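Side-chain contact in TRAP dicarboxylate transporter, DctP subunit (Anaerococcus prevoti, PDB 4N91), which binds D-glucuronate, in either anomeric form, as the extracytoplasmic solute-binding component of a probable TRAP transport system: residues Asp62-Gln67 against Lys260-Gly265. Numbering follows the deposited sequence.
Sequences DKYDIQ and KVFDEG
Tyr64 and Phe262 meet as a T-shaped aromatic pair between a β-sheet and the long helix 256-290 of this TRAP-type periplasmic binding protein fold. The strand 64-69 forms one outer edge of a five-stranded mixed sheet, alongside strand 31-36, and the contact lies near its start, away from the glucuronate pocket. Phe262 presents the edge of its ring to the face of Tyr64. The planes stand at 90° and the ring centroids are 5.2 Å apart. Phe262 CE2 makes the closest approach to the tyrosine: it sits over the centre of that ring, with Tyr64 CE2 its nearest atom at 4.0 Å. In this geometry the C-H edge of one ring faces the π cloud of the other. The opposite face of Tyr64 is covered toward its rim by the aliphatic chain of its neighbour Lys63, whose CG lies 3.8 Å above the ring plane.

The nearest CA atoms, those of Tyr64 and Phe262, are 10.6 Å apart. Phe262 bridges about half of this separation, and the side chains from the strand meet it. Phe262 CG lies anti to the carbonyl carbon (chi1 -84°), and the ring extends from the helix toward the sheet. There it enters a buried apolar layer shared with Phe52 of helix 44-60, while Trp250 makes a second edge-to-face pair with it. Tyr64 is held at its far end as well, where OH hydrogen-bonds to Asp258, one turn before Phe262 on the same helix; Asp258 also forms a salt bridge with Lys63. Two residues along the strand, Ile66 reaches Phe262 from the opposing direction through the end of its longer branch, CD1 standing 4.1 Å from Phe262 CE1.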
loop_
_atom_site.group_PDB
_atom_site.type_symbol
_atom_site.label_atom_id
_atom_site.label_comp_id
_atom_site.label_asym_id
_atom_site.label_seq_id
_atom_site.Cartn_x
_atom_site.Cartn_y
_atom_site.Cartn_z
ATOM N N ASP A 62 -10.024 -11.981 27.971
ATOM C CA ASP A 62 -9.920 -11.582 29.369
ATOM C C ASP A 62 -8.689 -10.699 29.586
ATOM O O ASP A 62 -8.610 -9.974 30.577
ATOM C CB ASP A 62 -9.829 -12.809 30.286
ATOM C CG ASP A 62 -11.143 -13.560 30.398
ATOM O OD1 ASP A 62 -12.203 -12.965 30.101
ATOM O OD2 ASP A 62 -11.120 -14.747 30.795
ATOM N N LYS A 63 -7.731 -10.765 28.661
ATOM C CA LYS A 63 -6.414 -10.168 28.870
ATOM C C LYS A 63 -6.123 -8.966 27.979
ATOM O O LYS A 63 -5.422 -8.040 28.386
ATOM C CB LYS A 63 -5.341 -11.221 28.622
ATOM C CG LYS A 63 -3.955 -10.801 29.050
ATOM C CD LYS A 63 -2.994 -11.982 28.998
ATOM C CE LYS A 63 -1.589 -11.585 29.425
ATOM N NZ LYS A 63 -0.654 -12.746 29.348
ATOM N N TYR A 64 -6.625 -8.995 26.750
ATOM C CA TYR A 64 -6.351 -7.920 25.816
ATOM C C TYR A 64 -7.634 -7.318 25.277
ATOM O O TYR A 64 -8.581 -8.028 24.945
ATOM C CB TYR A 64 -5.495 -8.414 24.644
ATOM C CG TYR A 64 -4.134 -8.954 25.024
ATOM C CD1 TYR A 64 -3.061 -8.105 25.253
ATOM C CD2 TYR A 64 -3.921 -10.318 25.149
ATOM C CE1 TYR A 64 -1.811 -8.602 25.598
ATOM C CE2 TYR A 64 -2.684 -10.821 25.493
ATOM C CZ TYR A 64 -1.632 -9.961 25.720
ATOM O OH TYR A 64 -0.399 -10.471 26.060
ATOM N N ASP A 65 -7.652 -5.994 25.199
ATOM C CA ASP A 65 -8.703 -5.286 24.499
ATOM C C ASP A 65 -8.067 -4.672 23.259
ATOM O O ASP A 65 -7.270 -3.751 23.366
ATOM C CB ASP A 65 -9.300 -4.198 25.381
ATOM C CG ASP A 65 -10.332 -3.358 24.654
ATOM O OD1 ASP A 65 -10.791 -3.768 23.567
ATOM O OD2 ASP A 65 -10.694 -2.288 25.173
ATOM N N ILE A 66 -8.383 -5.216 22.091
ATOM C CA ILE A 66 -7.846 -4.667 20.842
ATOM C C ILE A 66 -8.754 -3.548 20.348
ATOM O O ILE A 66 -9.954 -3.747 20.171
ATOM C CB ILE A 66 -7.675 -5.783 19.790
ATOM C CG1 ILE A 66 -6.492 -6.673 20.193
ATOM C CG2 ILE A 66 -7.467 -5.208 18.409
ATOM C CD1 ILE A 66 -6.364 -7.936 19.396
ATOM N N GLN A 67 -8.191 -2.353 20.159
ATOM C CA GLN A 67 -8.970 -1.218 19.688
ATOM C C GLN A 67 -8.499 -0.752 18.320
ATOM O O GLN A 67 -7.330 -0.434 18.150
ATOM C CB GLN A 67 -8.871 -0.082 20.693
ATOM C CG GLN A 67 -9.461 -0.456 22.028
ATOM C CD GLN A 67 -9.299 0.629 23.069
ATOM O OE1 GLN A 67 -8.673 1.663 22.820
ATOM N NE2 GLN A 67 -9.849 0.386 24.260
ATOM N N LYS A 260 1.780 -16.536 19.963
ATOM C CA LYS A 260 1.258 -17.496 19.001
ATOM C C LYS A 260 -0.141 -17.087 18.532
ATOM O O LYS A 260 -0.466 -17.177 17.344
ATOM C CB LYS A 260 1.269 -18.907 19.588
ATOM C CG LYS A 260 2.673 -19.475 19.602
ATOM C CD LYS A 260 2.772 -20.728 20.436
ATOM C CE LYS A 260 4.093 -21.425 20.195
ATOM N NZ LYS A 260 4.373 -22.406 21.273
ATOM N N VAL A 261 -0.949 -16.588 19.459
ATOM C CA VAL A 261 -2.303 -16.166 19.126
ATOM C C VAL A 261 -2.269 -14.911 18.258
ATOM O O VAL A 261 -2.979 -14.824 17.255
ATOM C CB VAL A 261 -3.160 -15.938 20.375
ATOM C CG1 VAL A 261 -4.486 -15.307 19.997
ATOM C CG2 VAL A 261 -3.361 -17.276 21.134
ATOM N N PHE A 262 -1.451 -13.930 18.626
ATOM C CA PHE A 262 -1.336 -12.750 17.767
ATOM C C PHE A 262 -0.859 -13.109 16.370
ATOM O O PHE A 262 -1.370 -12.554 15.385
ATOM C CB PHE A 262 -0.429 -11.684 18.391
ATOM C CG PHE A 262 -1.138 -10.807 19.355
ATOM C CD1 PHE A 262 -1.729 -9.640 18.934
ATOM C CD2 PHE A 262 -1.236 -11.158 20.690
ATOM C CE1 PHE A 262 -2.381 -8.833 19.828
ATOM C CE2 PHE A 262 -1.896 -10.351 21.580
ATOM C CZ PHE A 262 -2.477 -9.204 21.150
ATOM N N ASP A 263 0.096 -14.026 16.265
ATOM C CA ASP A 263 0.616 -14.423 14.959
ATOM C C ASP A 263 -0.491 -15.067 14.106
ATOM O O ASP A 263 -0.621 -14.781 12.917
ATOM C CB ASP A 263 1.813 -15.374 15.109
ATOM C CG ASP A 263 3.078 -14.669 15.615
ATOM O OD1 ASP A 263 3.086 -13.429 15.730
ATOM O OD2 ASP A 263 4.077 -15.366 15.898
ATOM N N GLU A 264 -1.286 -15.929 14.726
ATOM C CA GLU A 264 -2.418 -16.555 14.047
ATOM C C GLU A 264 -3.396 -15.472 13.615
ATOM O O GLU A 264 -3.946 -15.503 12.502
ATOM C CB GLU A 264 -3.110 -17.560 14.974
ATOM C CG GLU A 264 -2.315 -18.823 15.262
ATOM C CD GLU A 264 -2.905 -19.662 16.418
ATOM O OE1 GLU A 264 -3.580 -19.093 17.312
ATOM O OE2 GLU A 264 -2.690 -20.898 16.434
ATOM N N GLY A 265 -3.594 -14.486 14.487
ATOM C CA GLY A 265 -4.449 -13.363 14.156
ATOM C C GLY A 265 -3.983 -12.584 12.948
ATOM O O GLY A 265 -4.801 -12.137 12.158
#